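Local coordinates for inositol-1-monophosphatase (Mycobacterium tuberculosis, PDB 2Q74), which probably hydrolyses myo-inositol phosphate to free myo-inositol and phosphate in a magnesium-dependent reaction, the last step of myo-inositol biosynthesis from glucose 6-phosphate, at residues Gly77-Glu83 / Arg98-Asp104; Ser173-Thr179 / Leu201-Arg207; Pro8-Arg12 / Ser146-Gly152; Arg30-Phe34 / Asn111-Gly115. All coordinates share one frame. Residues are numbered along the deposited sequence.

Contact 1 of 4, residues Gly77-Glu83 / Arg98-Asp104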
loop_
_atom_site.group_PDB
_atom_site.type_symbol
_atom_site.label_atom_id
_atom_site.label_comp_id
_atom_site.label_asym_id
_atom_site.label_seq_id
_atom_site.Cartn_x
_atom_site.Cartn_y
_atom_site.Cartn_z
ATOM N N GLY A 77 -4.796 9.027 36.640
ATOM C CA GLY A 77 -3.642 8.367 37.253
ATOM C C GLY A 77 -2.987 7.278 36.413
ATOM O O GLY A 77 -2.152 6.522 36.904
ATOM N N ASP A 78 -3.358 7.188 35.142
ATOM C CA ASP A 78 -2.904 6.081 34.302
ATOM C C ASP A 78 -1.516 6.298 33.713
ATOM O O ASP A 78 -1.211 7.362 33.183
ATOM C CB ASP A 78 -3.901 5.803 33.186
ATOM C CG ASP A 78 -5.099 5.040 33.668
ATOM O OD1 ASP A 78 -5.468 5.181 34.852
ATOM O OD2 ASP A 78 -5.670 4.291 32.859
ATOM N N PRO A 79 -0.658 5.282 33.834
ATOM C CA PRO A 79 0.647 5.297 33.196
ATOM C C PRO A 79 0.580 5.334 31.684
ATOM O O PRO A 79 -0.332 4.774 31.085
ATOM C CB PRO A 79 1.270 3.975 33.654
ATOM C CG PRO A 79 0.563 3.649 34.898
ATOM C CD PRO A 79 -0.826 4.082 34.667
ATOM N N ILE A 80 1.575 5.981 31.095
ATOM C CA ILE A 80 1.688 6.139 29.658
ATOM C C ILE A 80 3.061 5.647 29.222
ATOM O O ILE A 80 4.083 6.238 29.582
ATOM C CB ILE A 80 1.579 7.628 29.223
ATOM C CG1 ILE A 80 0.343 8.316 29.827
ATOM C CG2 ILE A 80 1.608 7.712 27.726
ATOM C CD1 ILE A 80 -0.945 7.613 29.572
ATOM N N LEU A 81 3.083 4.563 28.455
ATOM C CA LEU A 81 4.289 4.148 27.735
ATOM C C LEU A 81 4.193 4.665 26.298
ATOM O O LEU A 81 3.432 4.144 25.476
ATOM C CB LEU A 81 4.443 2.627 27.746
ATOM C CG LEU A 81 5.567 2.038 26.876
ATOM C CD1 LEU A 81 6.946 2.471 27.349
ATOM C CD2 LEU A 81 5.479 0.525 26.836
ATOM N N GLY A 82 4.950 5.714 26.008
ATOM C CA GLY A 82 4.965 6.280 24.677
ATOM C C GLY A 82 6.086 5.715 23.838
ATOM O O GLY A 82 6.915 4.925 24.308
ATOM N N GLU A 83 6.114 6.133 22.580
ATOM C CA GLU A 83 7.253 5.859 21.714
ATOM C C GLU A 83 8.529 6.490 22.311
ATOM O O GLU A 83 9.639 6.164 21.884
ATOM C CB GLU A 83 6.954 6.398 20.307
ATOM C CG GLU A 83 7.864 5.877 19.201
ATOM C CD GLU A 83 7.975 6.854 18.035
ATOM O OE1 GLU A 83 6.937 7.431 17.610
ATOM O OE2 GLU A 83 9.118 7.037 17.553
ATOM N N ARG A 98 -4.921 -1.182 37.596
ATOM C CA ARG A 98 -4.287 -0.058 36.904
ATOM C C ARG A 98 -4.012 -0.365 35.418
ATOM O O ARG A 98 -3.544 -1.450 35.090
ATOM C CB ARG A 98 -2.980 0.322 37.604
ATOM C CG ARG A 98 -2.398 1.652 37.143
ATOM C CD ARG A 98 -2.600 2.801 38.151
ATOM N NE ARG A 98 -3.998 3.063 38.513
ATOM C CZ ARG A 98 -4.470 4.237 38.949
ATOM N NH1 ARG A 98 -3.679 5.306 39.074
ATOM N NH2 ARG A 98 -5.760 4.353 39.255
ATOM N N VAL A 99 -4.301 0.598 34.540
ATOM C CA VAL A 99 -4.128 0.442 33.089
ATOM C C VAL A 99 -2.999 1.324 32.543
ATOM O O VAL A 99 -2.786 2.437 33.013
ATOM C CB VAL A 99 -5.424 0.795 32.333
ATOM C CG1 VAL A 99 -5.109 1.399 30.971
ATOM C CG2 VAL A 99 -6.307 -0.417 32.193
ATOM N N THR A 100 -2.298 0.816 31.537
ATOM C CA THR A 100 -1.199 1.533 30.906
ATOM C C THR A 100 -1.518 1.792 29.438
ATOM O O THR A 100 -1.841 0.866 28.689
ATOM C CB THR A 100 0.113 0.734 30.973
ATOM O OG1 THR A 100 0.561 0.673 32.326
ATOM C CG2 THR A 100 1.206 1.383 30.101
ATOM N N TRP A 101 -1.412 3.049 29.027
ATOM C CA TRP A 101 -1.699 3.406 27.648
ATOM C C TRP A 101 -0.427 3.333 26.835
ATOM O O TRP A 101 0.533 4.040 27.114
ATOM C CB TRP A 101 -2.354 4.776 27.577
ATOM C CG TRP A 101 -3.635 4.748 28.298
ATOM C CD1 TRP A 101 -3.816 4.978 29.615
ATOM C CD2 TRP A 101 -4.917 4.410 27.761
ATOM N NE1 TRP A 101 -5.137 4.833 29.943
ATOM C CE2 TRP A 101 -5.839 4.477 28.826
ATOM C CE3 TRP A 101 -5.381 4.064 26.479
ATOM C CZ2 TRP A 101 -7.202 4.206 28.662
ATOM C CZ3 TRP A 101 -6.738 3.794 26.307
ATOM C CH2 TRP A 101 -7.634 3.868 27.401
ATOM N N VAL A 102 -0.418 2.431 25.856
ATOM C CA VAL A 102 0.732 2.226 24.984
ATOM C C VAL A 102 0.418 2.885 23.658
ATOM O O VAL A 102 -0.588 2.553 23.027
ATOM C CB VAL A 102 0.986 0.737 24.718
ATOM C CG1 VAL A 102 2.278 0.534 23.935
ATOM C CG2 VAL A 102 1.030 -0.045 26.035
ATOM N N LEU A 103 1.258 3.820 23.219
ATOM C CA LEU A 103 0.885 4.535 22.023
ATOM C C LEU A 103 1.980 4.902 21.022
ATOM O O LEU A 103 3.161 4.955 21.357
ATOM C CB LEU A 103 -0.018 5.716 22.374
ATOM C CG LEU A 103 0.377 6.858 23.298
ATOM C CD1 LEU A 103 -0.771 7.088 24.288
ATOM C CD2 LEU A 103 1.620 6.583 24.043
ATOM N N ASP A 104 1.549 5.065 19.770
ATOM C CA ASP A 104 2.375 5.587 18.692
ATOM C C ASP A 104 1.546 6.601 17.893
ATOM O O ASP A 104 0.578 6.235 17.208
ATOM C CB ASP A 104 2.887 4.488 17.759
ATOM C CG ASP A 104 3.987 4.989 16.819
ATOM O OD1 ASP A 104 4.239 6.208 16.803
ATOM O OD2 ASP A 104 4.610 4.182 16.101
#
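This is a parallel strand pairing at one edge of the large mixed sheet. The short strand 80-81 is its outermost member and runs beside strand 100-104. Three backbone hydrogen bonds hold the pair: W101 N to P79 O (2.9 Å), L81 N to W101 O (2.9 Å) and L103 N to L81 O (3.2 Å). I80 bridges W101, and L81 bridges V102. CA-H...O contacts fill in between, such as V102 CA to L81 O at 3.3 Å. On the face of I80 and W101, I80 CD1 meets W101 CB at 3.7 Å. I80 CG2 also reaches L103 CD2 at 3.9 Å, and helix 55-74 packs over these side chains. In the inositol monophosphatase fold such strands deliver acidic metal ligands at their C-terminal ends. Here these are E83 and D104, which by similarity bind Mg2+. Their carboxylates lie close, with E83 OE1 3.1 Å from D104 OD1. Two like charges this near are consistent with a shared metal site. D235 and D107, also ligands by similarity, lie beside D104. At the other end, the indole W101 NE1 donates to D78 OD2 (3.0 Å), and D78 also forms a salt bridge with R75.

Contact 2 of 4, residues Ser173-Thr179 / Leu201-Arg207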
loop_
_atom_site.group_PDB
_atom_site.type_symbol
_atom_site.label_atom_id
_atom_site.label_comp_id
_atom_site.label_asym_id
_atom_site.label_seq_id
_atom_site.Cartn_x
_atom_site.Cartn_y
_atom_site.Cartn_z
ATOM N N SER A 173 -1.266 -21.356 -0.050
ATOM C CA SER A 173 -0.966 -20.908 -1.426
ATOM C C SER A 173 -2.022 -19.975 -1.964
ATOM O O SER A 173 -1.871 -19.422 -3.048
ATOM C CB SER A 173 -0.886 -22.101 -2.373
ATOM O OG SER A 173 -2.150 -22.716 -2.491
ATOM N N MET A 174 -3.099 -19.823 -1.205
ATOM C CA MET A 174 -4.193 -18.933 -1.547
ATOM C C MET A 174 -4.196 -17.671 -0.675
ATOM O O MET A 174 -5.076 -16.823 -0.806
ATOM C CB MET A 174 -5.505 -19.689 -1.356
ATOM C CG MET A 174 -5.731 -20.772 -2.384
ATOM S SD MET A 174 -6.321 -20.068 -3.943
ATOM C CE MET A 174 -4.811 -19.657 -4.868
ATOM N N ALA A 175 -3.210 -17.556 0.212
ATOM C CA ALA A 175 -3.195 -16.504 1.205
ATOM C C ALA A 175 -2.406 -15.281 0.709
ATOM O O ALA A 175 -1.349 -15.422 0.090
ATOM C CB ALA A 175 -2.621 -17.032 2.494
ATOM N N LEU A 176 -2.947 -14.088 0.968
ATOM C CA LEU A 176 -2.232 -12.846 0.705
ATOM C C LEU A 176 -1.535 -12.400 1.992
ATOM O O LEU A 176 -2.188 -12.112 3.010
ATOM C CB LEU A 176 -3.207 -11.777 0.221
ATOM C CG LEU A 176 -2.695 -10.429 -0.181
ATOM C CD1 LEU A 176 -1.769 -10.554 -1.365
ATOM C CD2 LEU A 176 -3.906 -9.578 -0.505
ATOM N N LEU A 177 -0.208 -12.349 1.935
ATOM C CA LEU A 177 0.600 -12.123 3.107
ATOM C C LEU A 177 1.211 -10.725 3.087
ATOM O O LEU A 177 1.831 -10.326 2.107
ATOM C CB LEU A 177 1.712 -13.153 3.154
ATOM C CG LEU A 177 2.693 -13.052 4.311
ATOM C CD1 LEU A 177 2.056 -13.511 5.633
ATOM C CD2 LEU A 177 3.899 -13.873 3.973
ATOM N N GLY A 178 1.070 -10.012 4.202
ATOM C CA GLY A 178 1.753 -8.748 4.396
ATOM C C GLY A 178 3.012 -8.925 5.225
ATOM O O GLY A 178 3.075 -9.746 6.141
ATOM N N THR A 179 4.040 -8.164 4.910
ATOM C CA THR A 179 5.246 -8.161 5.741
ATOM C C THR A 179 5.844 -6.798 5.867
ATOM O O THR A 179 5.463 -5.876 5.168
ATOM C CB THR A 179 6.335 -9.098 5.195
ATOM O OG1 THR A 179 6.518 -8.877 3.791
ATOM C CG2 THR A 179 5.919 -10.507 5.416
ATOM N N LEU A 201 5.186 -20.175 -1.516
ATOM C CA LEU A 201 4.175 -20.930 -0.779
ATOM C C LEU A 201 2.874 -20.162 -0.613
ATOM O O LEU A 201 1.919 -20.722 -0.055
ATOM C CB LEU A 201 4.683 -21.277 0.612
ATOM C CG LEU A 201 5.907 -22.178 0.668
ATOM C CD1 LEU A 201 6.384 -22.255 2.100
ATOM C CD2 LEU A 201 5.580 -23.556 0.126
ATOM N N VAL A 202 2.843 -18.891 -1.052
ATOM C CA VAL A 202 1.669 -18.030 -0.853
ATOM C C VAL A 202 1.207 -17.346 -2.124
ATOM O O VAL A 202 1.974 -17.166 -3.070
ATOM C CB VAL A 202 1.919 -16.925 0.208
ATOM C CG1 VAL A 202 2.134 -17.535 1.593
ATOM C CG2 VAL A 202 3.085 -16.001 -0.210
ATOM N N ARG A 203 -0.064 -16.954 -2.114
ATOM C CA ARG A 203 -0.711 -16.288 -3.247
ATOM C C ARG A 203 0.082 -15.111 -3.760
ATOM O O ARG A 203 0.420 -15.092 -4.929
ATOM C CB ARG A 203 -2.076 -15.808 -2.808
ATOM C CG ARG A 203 -2.993 -15.263 -3.874
ATOM C CD ARG A 203 -4.265 -14.802 -3.144
ATOM N NE ARG A 203 -5.341 -14.417 -4.031
ATOM C CZ ARG A 203 -6.164 -15.259 -4.634
ATOM N NH1 ARG A 203 -6.035 -16.571 -4.488
ATOM N NH2 ARG A 203 -7.106 -14.764 -5.431
ATOM N N ASP A 204 0.354 -14.126 -2.899
ATOM C CA ASP A 204 1.148 -12.926 -3.236
ATOM C C ASP A 204 1.584 -12.255 -1.919
ATOM O O ASP A 204 1.208 -12.679 -0.832
ATOM C CB ASP A 204 0.348 -11.948 -4.106
ATOM C CG ASP A 204 1.254 -11.006 -4.969
ATOM O OD1 ASP A 204 2.468 -10.910 -4.711
ATOM O OD2 ASP A 204 0.747 -10.332 -5.908
ATOM N N VAL A 205 2.407 -11.230 -2.014
ATOM C CA VAL A 205 2.940 -10.549 -0.839
ATOM C C VAL A 205 2.623 -9.061 -0.941
ATOM O O VAL A 205 2.593 -8.513 -2.032
ATOM C CB VAL A 205 4.493 -10.798 -0.726
ATOM C CG1 VAL A 205 5.107 -10.099 0.464
ATOM C CG2 VAL A 205 4.773 -12.276 -0.641
ATOM N N ARG A 206 2.380 -8.432 0.199
ATOM C CA ARG A 206 2.173 -6.994 0.283
ATOM C C ARG A 206 3.158 -6.380 1.299
ATOM O O ARG A 206 3.391 -6.960 2.369
ATOM C CB ARG A 206 0.722 -6.689 0.702
ATOM C CG ARG A 206 -0.376 -6.884 -0.381
ATOM C CD ARG A 206 -0.189 -5.974 -1.637
ATOM N NE ARG A 206 0.012 -6.799 -2.838
ATOM C CZ ARG A 206 -0.925 -7.087 -3.744
ATOM N NH1 ARG A 206 -2.139 -6.582 -3.644
ATOM N NH2 ARG A 206 -0.642 -7.858 -4.778
ATOM N N ARG A 207 3.741 -5.226 0.953
ATOM C CA ARG A 207 4.630 -4.499 1.863
ATOM C C ARG A 207 4.254 -3.040 1.868
ATOM O O ARG A 207 4.675 -2.260 1.001
ATOM C CB ARG A 207 6.087 -4.722 1.454
ATOM C CG ARG A 207 7.195 -3.815 2.090
ATOM C CD ARG A 207 7.542 -4.211 3.510
ATOM N NE ARG A 207 8.635 -5.187 3.765
ATOM C CZ ARG A 207 9.140 -6.122 2.943
ATOM N NH1 ARG A 207 8.753 -6.284 1.681
ATOM N NH2 ARG A 207 10.097 -6.921 3.408
#
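L201 opens the second segment beside the 3-10 turn at S173, where L201 O lies 3.2 Å from S173 CA. V202 follows and sets its CB 3.6 Å from A175 O. R203 N makes a weak hydrogen bond to A175 O (3.0 Å). The R203 side chain extends along M174, with NH1 3.3 Å from M174 CE. Parallel pairing starts at D204, which bridges L176. D204 O accepts from L177 N (3.1 Å), and D204 OD1 takes V205 N at 2.7 Å. V205 bridges L177 on the other face. R206 pairs with the neighbouring strand through both N and O: R206 N to L177 O (2.7 Å) and T179 N to R206 O (2.9 Å). Its guanidinium lies over L176 CD1, and R206 NH2 forms a salt bridge with D204 OD2 (3.1 Å). By similarity R206 binds substrate. R207 ends the segment with its guanidinium face over T179 OG1. Helix 188-198 connects the two strands in a beta-alpha-beta unit, and L177 and T179 pack against it. Strand 204-206 is an edge of the five-stranded sheet in this chain. Strand 225-231 pairs with the other side of 176-181, while Y114 of the second subunit packs on L176 and R203.

Contact 3 of 4, residues Pro8-Arg12 / Ser146-Gly152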
loop_
_atom_site.group_PDB
_atom_site.type_symbol
_atom_site.label_atom_id
_atom_site.label_comp_id
_atom_site.label_asym_id
_atom_site.label_seq_id
_atom_site.Cartn_x
_atom_site.Cartn_y
_atom_site.Cartn_z
ATOM N N PRO A 8 -13.300 -3.108 29.767
ATOM C CA PRO A 8 -12.866 -3.029 28.380
ATOM C C PRO A 8 -13.685 -2.050 27.519
ATOM O O PRO A 8 -13.098 -1.269 26.742
ATOM C CB PRO A 8 -13.020 -4.462 27.868
ATOM C CG PRO A 8 -13.520 -5.273 28.992
ATOM C CD PRO A 8 -13.490 -4.493 30.230
ATOM N N ALA A 9 -15.015 -2.104 27.643
ATOM C CA ALA A 9 -15.908 -1.263 26.833
ATOM C C ALA A 9 -15.570 0.210 27.030
ATOM O O ALA A 9 -15.465 0.972 26.058
ATOM C CB ALA A 9 -17.357 -1.526 27.166
ATOM N N ARG A 10 -15.370 0.601 28.289
ATOM C CA ARG A 10 -15.003 1.982 28.620
ATOM C C ARG A 10 -13.621 2.325 28.096
ATOM O O ARG A 10 -13.381 3.443 27.663
ATOM C CB ARG A 10 -15.062 2.217 30.137
ATOM N N LEU A 11 -12.708 1.362 28.161
ATOM C CA LEU A 11 -11.333 1.587 27.727
ATOM C C LEU A 11 -11.248 1.767 26.207
ATOM O O LEU A 11 -10.425 2.539 25.711
ATOM C CB LEU A 11 -10.415 0.445 28.187
ATOM C CG LEU A 11 -9.711 0.524 29.561
ATOM C CD1 LEU A 11 -9.632 1.945 30.098
ATOM C CD2 LEU A 11 -10.383 -0.356 30.559
ATOM N N ARG A 12 -12.117 1.083 25.468
ATOM C CA ARG A 12 -12.051 1.147 24.022
ATOM C C ARG A 12 -12.656 2.451 23.508
ATOM O O ARG A 12 -12.211 2.977 22.500
ATOM C CB ARG A 12 -12.690 -0.085 23.365
ATOM C CG ARG A 12 -13.952 0.178 22.586
ATOM C CD ARG A 12 -14.295 -0.965 21.640
ATOM N NE ARG A 12 -15.626 -1.504 21.940
ATOM C CZ ARG A 12 -16.132 -2.646 21.463
ATOM N NH1 ARG A 12 -15.437 -3.408 20.607
ATOM N NH2 ARG A 12 -17.360 -3.030 21.840
ATOM N N SER A 146 -11.199 -0.683 15.998
ATOM C CA SER A 146 -11.087 -0.868 17.445
ATOM C C SER A 146 -11.597 -2.201 17.929
ATOM O O SER A 146 -12.339 -2.881 17.226
ATOM C CB SER A 146 -11.830 0.244 18.176
ATOM O OG SER A 146 -13.199 0.294 17.790
ATOM N N ALA A 147 -11.203 -2.566 19.147
ATOM C CA ALA A 147 -11.610 -3.823 19.740
ATOM C C ALA A 147 -11.432 -3.752 21.243
ATOM O O ALA A 147 -10.751 -2.859 21.746
ATOM C CB ALA A 147 -10.790 -4.946 19.167
ATOM N N ALA A 148 -12.064 -4.689 21.938
ATOM C CA ALA A 148 -11.871 -4.905 23.371
ATOM C C ALA A 148 -12.126 -6.387 23.708
ATOM O O ALA A 148 -12.937 -7.038 23.040
ATOM C CB ALA A 148 -12.785 -4.007 24.174
ATOM N N THR A 149 -11.429 -6.919 24.718
ATOM C CA THR A 149 -11.507 -8.364 25.033
ATOM C C THR A 149 -12.923 -8.816 25.244
ATOM O O THR A 149 -13.626 -8.287 26.103
ATOM C CB THR A 149 -10.707 -8.766 26.284
ATOM O OG1 THR A 149 -10.683 -7.673 27.213
ATOM C CG2 THR A 149 -9.282 -9.140 25.917
ATOM N N GLY A 150 -13.339 -9.788 24.439
ATOM C CA GLY A 150 -14.667 -10.368 24.535
ATOM C C GLY A 150 -15.737 -9.615 23.781
ATOM O O GLY A 150 -16.861 -10.085 23.670
ATOM N N LEU A 151 -15.397 -8.458 23.229
ATOM C CA LEU A 151 -16.403 -7.571 22.655
ATOM C C LEU A 151 -16.354 -7.509 21.137
ATOM O O LEU A 151 -17.201 -6.865 20.541
ATOM C CB LEU A 151 -16.256 -6.170 23.270
ATOM C CG LEU A 151 -16.566 -6.146 24.780
ATOM C CD1 LEU A 151 -16.338 -4.743 25.362
ATOM C CD2 LEU A 151 -17.971 -6.640 25.037
ATOM N N GLY A 152 -15.387 -8.175 20.511
ATOM C CA GLY A 152 -15.249 -8.123 19.064
ATOM C C GLY A 152 -14.492 -6.906 18.539
ATOM O O GLY A 152 -14.130 -6.014 19.295
#
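The first turn of helix 8-33 lies on the sheet near the hairpin between strands 143-148 and 152-157. This is helix-on-sheet packing in the layered alpha-beta-alpha-beta-alpha fold of the family. The helix segment runs nearly antiparallel to strand 146-148, at 158°, with the axes 7.8 Å apart. The small A148 leaves a shallow hollow on the helix-facing side, and the P8 ring settles into it, CB to CB at 3.7 Å. L151 rises from the turn as a bump beside this hollow. Its CD1 touches P8 CB (4.2 Å) and A9 CB (3.8 Å), so it flanks the start of the helix. One turn on, R12 reaches out between strand and turn. Its CB lies 4.0 Å from A148 CB, while A148 CB and L151 CD1 both lie over the same face of its guanidinium. S146 CB also points toward the helix, and S146 OG is hydrogen-bonded to E16 further along it. A147 faces the other way, onto helix 233-245. The turn bends tightly, with L151 N bonded to A148 O at 2.8 Å. G150 and G152 both have positive phi, which suits glycine. At the far end of R12, NH1 approaches G152 O at 3.2 Å.

Contact 4 of 4, residues Arg30-Phe34 / Asn111-Gly115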
loop_
_atom_site.group_PDB
_atom_site.type_symbol
_atom_site.label_atom_id
_atom_site.label_comp_id
_atom_site.label_asym_id
_atom_site.label_seq_id
_atom_site.Cartn_x
_atom_site.Cartn_y
_atom_site.Cartn_z
ATOM N N ARG A 30 0.347 17.882 9.500
ATOM C CA ARG A 30 1.122 17.503 8.327
ATOM C C ARG A 30 0.992 18.569 7.240
ATOM O O ARG A 30 1.985 18.972 6.653
ATOM C CB ARG A 30 0.713 16.107 7.797
ATOM C CG ARG A 30 1.555 15.665 6.584
ATOM C CD ARG A 30 1.277 14.250 6.058
ATOM N NE ARG A 30 1.449 14.232 4.605
ATOM C CZ ARG A 30 2.612 14.348 3.955
ATOM N NH1 ARG A 30 3.749 14.442 4.603
ATOM N NH2 ARG A 30 2.641 14.339 2.635
ATOM N N ALA A 31 -0.232 19.026 6.992
ATOM C CA ALA A 31 -0.500 20.035 5.969
ATOM C C ALA A 31 0.225 21.349 6.257
ATOM O O ALA A 31 0.745 21.996 5.344
ATOM C CB ALA A 31 -1.999 20.267 5.840
ATOM N N GLU A 32 0.290 21.733 7.524
ATOM C CA GLU A 32 1.012 22.953 7.915
ATOM C C GLU A 32 2.518 22.807 7.687
ATOM O O GLU A 32 3.114 23.539 6.902
ATOM C CB GLU A 32 0.739 23.306 9.379
ATOM C CG GLU A 32 -0.731 23.561 9.685
ATOM C CD GLU A 32 -0.995 23.876 11.133
ATOM O OE1 GLU A 32 -0.087 23.695 11.960
ATOM O OE2 GLU A 32 -2.122 24.285 11.454
ATOM N N VAL A 33 3.116 21.838 8.362
ATOM C CA VAL A 33 4.542 21.554 8.251
ATOM C C VAL A 33 5.019 21.349 6.794
ATOM O O VAL A 33 6.120 21.735 6.451
ATOM C CB VAL A 33 4.893 20.340 9.125
ATOM C CG1 VAL A 33 6.317 19.883 8.884
ATOM C CG2 VAL A 33 4.685 20.691 10.597
ATOM N N PHE A 34 4.189 20.752 5.947
ATOM C CA PHE A 34 4.523 20.544 4.537
ATOM C C PHE A 34 3.726 21.521 3.675
ATOM O O PHE A 34 4.213 22.578 3.285
ATOM C CB PHE A 34 4.192 19.105 4.100
ATOM C CG PHE A 34 5.092 18.038 4.698
ATOM C CD1 PHE A 34 6.365 17.815 4.189
ATOM C CD2 PHE A 34 4.650 17.226 5.738
ATOM C CE1 PHE A 34 7.189 16.812 4.724
ATOM C CE2 PHE A 34 5.473 16.228 6.282
ATOM C CZ PHE A 34 6.732 16.014 5.772
ATOM N N ASN A 111 6.167 6.495 5.435
ATOM C CA ASN A 111 4.960 6.727 4.652
ATOM C C ASN A 111 4.480 8.163 4.794
ATOM O O ASN A 111 4.203 8.833 3.793
ATOM C CB ASN A 111 3.866 5.746 5.071
ATOM C CG ASN A 111 3.997 4.410 4.375
ATOM O OD1 ASN A 111 4.596 4.350 3.331
ATOM N ND2 ASN A 111 3.401 3.342 4.930
ATOM N N PHE A 112 4.415 8.620 6.042
ATOM C CA PHE A 112 4.096 10.004 6.366
ATOM C C PHE A 112 4.973 11.034 5.602
ATOM O O PHE A 112 4.470 11.996 5.023
ATOM C CB PHE A 112 4.277 10.212 7.868
ATOM C CG PHE A 112 3.914 11.582 8.347
ATOM C CD1 PHE A 112 2.623 11.870 8.719
ATOM C CD2 PHE A 112 4.869 12.560 8.452
ATOM C CE1 PHE A 112 2.281 13.124 9.179
ATOM C CE2 PHE A 112 4.546 13.832 8.902
ATOM C CZ PHE A 112 3.250 14.117 9.261
ATOM N N VAL A 113 6.277 10.819 5.602
ATOM C CA VAL A 113 7.189 11.733 4.943
ATOM C C VAL A 113 7.007 11.757 3.416
ATOM O O VAL A 113 7.169 12.803 2.773
ATOM C CB VAL A 113 8.676 11.393 5.297
ATOM C CG1 VAL A 113 9.616 12.144 4.413
ATOM C CG2 VAL A 113 8.967 11.735 6.746
ATOM N N TYR A 114 6.690 10.602 2.838
ATOM C CA TYR A 114 6.546 10.485 1.383
ATOM C C TYR A 114 5.139 10.762 0.876
ATOM O O TYR A 114 4.938 10.923 -0.308
ATOM C CB TYR A 114 6.974 9.094 0.910
ATOM C CG TYR A 114 8.471 8.913 0.714
ATOM C CD1 TYR A 114 9.298 8.632 1.793
ATOM C CD2 TYR A 114 9.052 8.989 -0.552
ATOM C CE1 TYR A 114 10.661 8.464 1.632
ATOM C CE2 TYR A 114 10.415 8.806 -0.719
ATOM C CZ TYR A 114 11.207 8.547 0.389
ATOM O OH TYR A 114 12.541 8.318 0.283
ATOM N N GLY A 115 4.165 10.820 1.764
ATOM C CA GLY A 115 2.787 11.053 1.356
ATOM C C GLY A 115 2.085 9.776 0.896
ATOM O O GLY A 115 1.134 9.831 0.108
#
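The ends of two helices meet here in the inositol monophosphatase fold: the last turns of helices 8-33 and 109-114. The contact is small and rests on R30, F34 and F112. R30 is stretched out, chi1 and chi2 both t, so its aliphatic part crosses the F112 ring face. R30 CD sits 3.9 Å from the F112 ring centroid, a CH-pi contact. The guanidinium lies farther out, almost on the ring normal: R30 CZ is 5.2 Å from the F112 centroid, at most a weak cation-pi attraction. R30 NH1 lies 2.6 Å from F112 O, but the angle is too poor for a hydrogen bond. F112 CB points sideways, but with chi1 t its ring comes nearer and meets R30 and F34. F34, with chi1 m, leans toward it, and F34 CE2 touches F112 CE2 at 3.7 Å, the planes oblique at 60°. V56 and V59 of helix 55-74 also pack on F112, and Y119 meets its ring edge-to-face. Y114 CB points away, and Y114 OH is hydrogen-bonded to D224 of the second subunit. G115 ends the second helix with positive phi, where a CB would be crowded. Its bare CA lies 3.5 Å from R30 NH2.

In the fold
Contacts 1 and 3 both reach the large mixed sheet. Their centres are 16 Å apart, and they touch where W101 CH2 meets L11 O at 3.5 Å. Contact 2 lies in the smaller sheet, on the opposite side of the chain's centre from contact 1, with centres 33 Å apart. Contacts 3 and 4 use opposite ends of helix 8-33, with contact centres 31 Å apart. Contact 1 brings E83 and D104 to the probable metal site. Contact 2 holds R206, a substrate-site residue by similarity. In contact 4, the F112 side chain is about 4 Å from that of I106, another such residue. Contacts 2 and 4 approach to about 7 Å (nearest atoms), and both touch the second subunit.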